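PDB 3ISR: transglutaminase-like enzymes, putative cysteine protease, which probably acts as a papain-like cysteine protease or related hydrolase of the transglutaminase-like superfamily, though its substrate is not known. Local coordinates for residues B[119-122]-B[123-126]; B[170-173]-B[174-178]; B[180-183]-B[184-188]. All coordinates share one frame; numbering follows the deposited sequence.

Contact 1: B[119-122]-B[123-126]; sequences PSRY and CQSD
Ser120 and Cys123 grip each other through two backbone hydrogen bonds that close a type I beta turn over Arg121 and Tyr122. Ser120 N donates to Cys123 O at 3.1 Å, with 160° at the hydrogen, and Cys123 N returns the bond to Ser120 O, making a single antiparallel hydrogen-bonded pair. Both donors stand well above the plane of the carbonyl they reach. Beside the pair, Ser120 OG lies 3.4 Å from Cys123 CB; its own polar partners are Asp248 and Arg193. Gln124 folds back toward the turn because its chain bends at CG (chi2 97°), which sets NE2 3.9 Å from Arg121 O, near enough to pack; the amide spends its hydrogen bonds on Ser169 and Phe171. Arg121 and Tyr122 lie one over the other: Arg121 CG sits above the centre of the tyrosine ring, and Tyr122 CE1 in turn lies 3.7 Å above the middle of the guanidinium plane. Beyond the bridge, Pro119 meets Ser125 and Asp126, which open a 3-10 segment after an inverse gamma turn centred on Gln124. Pro119 CB touches Asp126 OD1 at 3.4 Å, the two side chains crossing at about a right angle, while Ser125 OG comes to 3.3 Å from Pro119 CA. The chemistry is therefore divided: main-chain bonds shape the turn, whereas Arg121 and Asp126 pair reciprocally with Asp126 and Arg121 of the second subunit, whose Tyr122 OH also bonds Asp126 OD2.

Contact 2: B[170-173]-B[174-178]; sequences AFDT and ITERA
Asp172 and Glu176 stand one turn apart on helix 170-176, where the backbone is closely knit. Asp172 O takes two N-H groups: Glu176 N at 2.8 Å, in the carbonyl plane, and Thr175 N from above that plane. Ile174 CG2 presses to 3.2 Å from Phe171 O, and Arg177 N closes the helix on Thr173 O. With positive phi (61°) Arg177 leaves the helix, yet its side chain bends back and NE donates to Ile174 O at 2.8 Å; its NH2 salt-bridges Glu135 of the third subunit. Near that subunit a water links Phe171 O to Thr175 OG1. The looser side is at Asp172 and Glu176, both partly exposed. There a second water joins Glu176 OE1, Ala178 O and Thr173 OG1, which also bonds Ser169 O. Glu176 runs extended beyond CG, laying OE2 3.6 Å from Asp172 CB and 4.5 Å from Asp172 OD1. Replacing Glu176 by an alanine would remove that packing and is likely to cost the second water one of its three bonds here, leaving it freer to shift. Each acid thus has its own partner: the water for Glu176, and for Asp172 OD2 the N-H of Ser169, the N3-to-N-cap half of a capping box.

Contact 3: B[180-183]-B[184-188]; sequences VCRD and FAHLG
The His186 ring lies with one face on Arg182 O, 3.1 Å from the ring plane and offset toward its rim, and meets Arg182 CZ at its edge. Conversely, His186 NE2 stands over one face of the Arg182 guanidinium, 3.8 Å above it, so that the imidazole edge points at that face with the planes 81° apart. The arginine chain is extended from CG to NE, with CG anti to the backbone N (chi1 176°), which carries it along the helix beside the imidazole and brings CG to 3.6 Å from His186 NE2. Tyr122 and Tyr201 also meet the histidine ring, and Tyr122 makes a cation-pi contact with Arg182. The Phe184 ring turns its edge to Val180 O, CD1 approaching that oxygen to 3.2 Å. Regular i to i+4 bonds run along the backbone, such as His186 N to Arg182 O at 3.0 Å and Phe184 N to Val180 O. Asp183, at N3, reaches back to the N-cap residue Val180: OD2 accepts Val180 N at 2.9 Å through its anti lone pair, one half of a capping box that the valine side chain cannot complete, and also bonds Thr164 OG1, its strongest polar partner. Cys181 opens helix 181-194, where relatives in the papain-like transglutaminase fold carry the catalytic cysteine, consistent with that role here.

All three contacts are largely buried, but they differ in depth: contact 3 is centred about 9 Å from the chain's centre, contacts 1 and 2 about 16 and 18 Å. Contact 3, which no other chain touches, is built on helix 181-194, and the other two lie against that helix, contact 1 through Tyr122 and Cys123, contact 2 through Ala170 and Thr173, which pack on Leu187. Contacts 1 and 2 are joined by probable hydrogen bonds from Ala170 N to Tyr122 O and Phe171 N to Gln124 OE1. Chemistry follows place: the outer two carry charges paired with other subunits, waters bridge contact 2, and aromatic rings flank the Arg182-His186 side of contact 3.

Contact 1: B[119-122]-B[123-126]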
# COMPACT_ATOMS: atom_id res chain seq x y z
N PRO B 119 -2.28 15.76 7.71
CA PRO B 119 -2.04 14.94 6.51
C PRO B 119 -3.03 15.31 5.41
O PRO B 119 -4.17 15.73 5.71
CB PRO B 119 -2.30 13.51 6.97
CG PRO B 119 -2.45 13.56 8.49
CD PRO B 119 -2.70 14.97 8.89
N SER B 120 -2.63 15.11 4.16
CA SER B 120 -3.51 15.33 3.03
C SER B 120 -3.40 14.13 2.07
O SER B 120 -2.64 13.20 2.35
CB SER B 120 -3.11 16.63 2.32
OG SER B 120 -1.77 16.58 1.91
N ARG B 121 -4.15 14.13 0.96
CA ARG B 121 -4.15 12.97 0.05
C ARG B 121 -2.75 12.42 -0.30
O ARG B 121 -2.48 11.22 -0.19
CB ARG B 121 -4.92 13.28 -1.24
CG ARG B 121 -4.78 12.21 -2.36
CD ARG B 121 -5.31 10.78 -1.99
NE ARG B 121 -5.03 9.92 -3.13
CZ ARG B 121 -3.90 9.23 -3.32
NH1 ARG B 121 -2.93 9.24 -2.41
NH2 ARG B 121 -3.74 8.52 -4.44
N TYR B 122 -1.86 13.31 -0.76
CA TYR B 122 -0.54 12.89 -1.23
C TYR B 122 0.57 13.08 -0.19
O TYR B 122 1.73 12.87 -0.50
CB TYR B 122 -0.19 13.68 -2.50
CG TYR B 122 -1.23 13.47 -3.57
CD1 TYR B 122 -1.34 12.24 -4.22
CD2 TYR B 122 -2.15 14.48 -3.88
CE1 TYR B 122 -2.34 12.03 -5.19
CE2 TYR B 122 -3.13 14.29 -4.85
CZ TYR B 122 -3.22 13.07 -5.49
OH TYR B 122 -4.18 12.90 -6.45
N CYS B 123 0.20 13.47 1.03
CA CYS B 123 1.20 13.77 2.06
C CYS B 123 0.75 13.12 3.37
O CYS B 123 0.17 13.78 4.26
CB CYS B 123 1.38 15.29 2.26
SG CYS B 123 1.77 16.20 0.76
N GLN B 124 1.01 11.81 3.48
CA GLN B 124 0.54 10.99 4.63
C GLN B 124 1.50 11.12 5.80
O GLN B 124 2.21 10.17 6.18
CB GLN B 124 0.35 9.53 4.21
CG GLN B 124 -0.54 9.33 2.96
CD GLN B 124 0.28 9.16 1.69
OE1 GLN B 124 1.32 9.82 1.50
NE2 GLN B 124 -0.17 8.27 0.80
N SER B 125 1.53 12.32 6.37
CA SER B 125 2.49 12.68 7.39
C SER B 125 2.26 11.85 8.63
O SER B 125 3.20 11.53 9.37
CB SER B 125 2.39 14.18 7.72
OG SER B 125 1.03 14.61 7.80
N ASP B 126 1.02 11.44 8.83
CA ASP B 126 0.70 10.61 9.98
C ASP B 126 1.30 9.19 9.88
O ASP B 126 1.42 8.52 10.89
CB ASP B 126 -0.83 10.55 10.19
CG ASP B 126 -1.58 9.97 9.00
OD1 ASP B 126 -1.29 10.35 7.85
OD2 ASP B 126 -2.46 9.12 9.21

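Contact 2: B[170-173]-B[174-178]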
# COMPACT_ATOMS: atom_id res chain seq x y z
N ALA B 170 3.66 10.95 -1.21
CA ALA B 170 4.85 10.94 -0.38
C ALA B 170 5.15 9.54 0.17
O ALA B 170 6.31 9.15 0.25
CB ALA B 170 4.73 11.93 0.77
N PHE B 171 4.11 8.83 0.60
CA PHE B 171 4.30 7.50 1.18
C PHE B 171 4.92 6.53 0.17
O PHE B 171 5.68 5.64 0.56
CB PHE B 171 2.99 6.94 1.76
CG PHE B 171 3.18 5.73 2.63
CD1 PHE B 171 3.73 5.85 3.91
CD2 PHE B 171 2.81 4.47 2.17
CE1 PHE B 171 3.91 4.71 4.72
CE2 PHE B 171 2.97 3.34 2.99
CZ PHE B 171 3.52 3.47 4.26
N ASP B 172 4.61 6.71 -1.11
CA ASP B 172 5.22 5.91 -2.17
C ASP B 172 6.66 6.33 -2.41
O ASP B 172 7.56 5.48 -2.47
CB ASP B 172 4.43 6.02 -3.46
CG ASP B 172 2.98 5.65 -3.29
OD1 ASP B 172 2.71 4.64 -2.61
OD2 ASP B 172 2.12 6.38 -3.83
N THR B 173 6.88 7.63 -2.52
CA THR B 173 8.20 8.14 -2.92
C THR B 173 9.26 7.80 -1.87
O THR B 173 10.42 7.58 -2.22
CB THR B 173 8.14 9.68 -3.19
OG1 THR B 173 7.15 9.92 -4.19
CG2 THR B 173 9.49 10.21 -3.70
N ILE B 174 8.86 7.71 -0.61
CA ILE B 174 9.81 7.45 0.46
C ILE B 174 10.49 6.07 0.27
O ILE B 174 11.62 5.86 0.73
CB ILE B 174 9.19 7.69 1.89
CG1 ILE B 174 10.26 7.86 2.98
CG2 ILE B 174 8.25 6.57 2.30
CD1 ILE B 174 11.27 8.97 2.75
N THR B 175 9.82 5.12 -0.39
CA THR B 175 10.41 3.81 -0.69
C THR B 175 10.81 3.69 -2.15
O THR B 175 11.78 3.01 -2.45
CB THR B 175 9.46 2.63 -0.36
OG1 THR B 175 8.20 2.83 -1.02
CG2 THR B 175 9.23 2.54 1.14
N GLU B 176 10.06 4.35 -3.05
CA GLU B 176 10.34 4.25 -4.50
C GLU B 176 11.64 4.96 -4.84
O GLU B 176 12.40 4.50 -5.70
CB GLU B 176 9.17 4.82 -5.34
CG GLU B 176 8.04 3.82 -5.56
CD GLU B 176 6.72 4.43 -6.10
OE1 GLU B 176 6.71 5.55 -6.71
OE2 GLU B 176 5.69 3.75 -5.90
N ARG B 177 11.87 6.10 -4.19
CA ARG B 177 13.10 6.91 -4.35
C ARG B 177 13.33 7.43 -5.76
O ARG B 177 14.47 7.61 -6.19
CB ARG B 177 14.34 6.13 -3.89
CG ARG B 177 14.28 5.62 -2.43
CD ARG B 177 14.06 6.75 -1.43
NE ARG B 177 14.32 6.31 -0.05
CZ ARG B 177 15.54 6.15 0.46
NH1 ARG B 177 16.61 6.42 -0.27
NH2 ARG B 177 15.69 5.72 1.70
N ALA B 178 12.23 7.64 -6.49
CA ALA B 178 12.29 8.26 -7.80
C ALA B 178 11.02 9.08 -8.03
O ALA B 178 9.93 8.71 -7.59
CB ALA B 178 12.46 7.19 -8.89
O HOH W 1 5.90 2.94 0.69
O HOH W 2 7.76 8.08 -6.12

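Contact 3: B[180-183]-B[184-188]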
# COMPACT_ATOMS: atom_id res chain seq x y z
N VAL B 180 9.40 13.18 -9.89
CA VAL B 180 9.60 14.46 -10.55
C VAL B 180 9.20 15.53 -9.54
O VAL B 180 8.97 15.20 -8.36
CB VAL B 180 8.80 14.56 -11.87
CG1 VAL B 180 9.44 13.67 -12.97
CG2 VAL B 180 7.32 14.19 -11.66
N CYS B 181 9.12 16.79 -9.94
CA CYS B 181 8.97 17.84 -8.93
C CYS B 181 7.75 17.66 -8.02
O CYS B 181 7.84 17.89 -6.83
CB CYS B 181 9.00 19.25 -9.55
SG CYS B 181 7.71 19.59 -10.73
N ARG B 182 6.60 17.26 -8.57
CA ARG B 182 5.40 17.05 -7.74
C ARG B 182 5.66 16.10 -6.56
O ARG B 182 5.21 16.33 -5.42
CB ARG B 182 4.28 16.51 -8.63
CG ARG B 182 2.95 16.13 -7.95
CD ARG B 182 2.08 15.54 -9.08
NE ARG B 182 0.68 15.29 -8.75
CZ ARG B 182 0.22 14.22 -8.07
NH1 ARG B 182 1.06 13.29 -7.57
NH2 ARG B 182 -1.09 14.10 -7.87
N ASP B 183 6.42 15.05 -6.84
CA ASP B 183 6.75 14.05 -5.85
C ASP B 183 7.74 14.55 -4.81
O ASP B 183 7.63 14.22 -3.64
CB ASP B 183 7.30 12.80 -6.55
CG ASP B 183 6.38 12.30 -7.67
OD1 ASP B 183 5.20 11.99 -7.39
OD2 ASP B 183 6.82 12.27 -8.83
N PHE B 184 8.75 15.31 -5.25
CA PHE B 184 9.72 15.90 -4.32
C PHE B 184 9.03 16.89 -3.39
O PHE B 184 9.34 16.97 -2.20
CB PHE B 184 10.82 16.64 -5.10
CG PHE B 184 11.90 15.76 -5.68
CD1 PHE B 184 11.60 14.77 -6.63
CD2 PHE B 184 13.23 15.98 -5.36
CE1 PHE B 184 12.61 13.99 -7.20
CE2 PHE B 184 14.27 15.19 -5.94
CZ PHE B 184 13.95 14.21 -6.86
N ALA B 185 8.08 17.66 -3.92
CA ALA B 185 7.34 18.62 -3.11
C ALA B 185 6.48 17.89 -2.09
O ALA B 185 6.46 18.24 -0.89
CB ALA B 185 6.45 19.49 -3.99
N HIS B 186 5.75 16.87 -2.54
CA HIS B 186 4.85 16.16 -1.62
C HIS B 186 5.65 15.53 -0.50
O HIS B 186 5.22 15.51 0.64
CB HIS B 186 4.07 15.05 -2.34
CG HIS B 186 2.94 15.53 -3.21
ND1 HIS B 186 2.20 16.66 -2.93
CD2 HIS B 186 2.40 14.99 -4.32
CE1 HIS B 186 1.26 16.81 -3.85
NE2 HIS B 186 1.36 15.81 -4.71
N LEU B 187 6.83 15.00 -0.83
CA LEU B 187 7.64 14.36 0.20
C LEU B 187 8.23 15.33 1.24
O LEU B 187 8.20 15.06 2.44
CB LEU B 187 8.73 13.48 -0.43
CG LEU B 187 9.59 12.70 0.56
CD1 LEU B 187 8.68 11.78 1.45
CD2 LEU B 187 10.64 11.87 -0.21
N GLY B 188 8.71 16.48 0.79
CA GLY B 188 9.16 17.53 1.72
C GLY B 188 8.02 17.96 2.64
O GLY B 188 8.22 18.08 3.85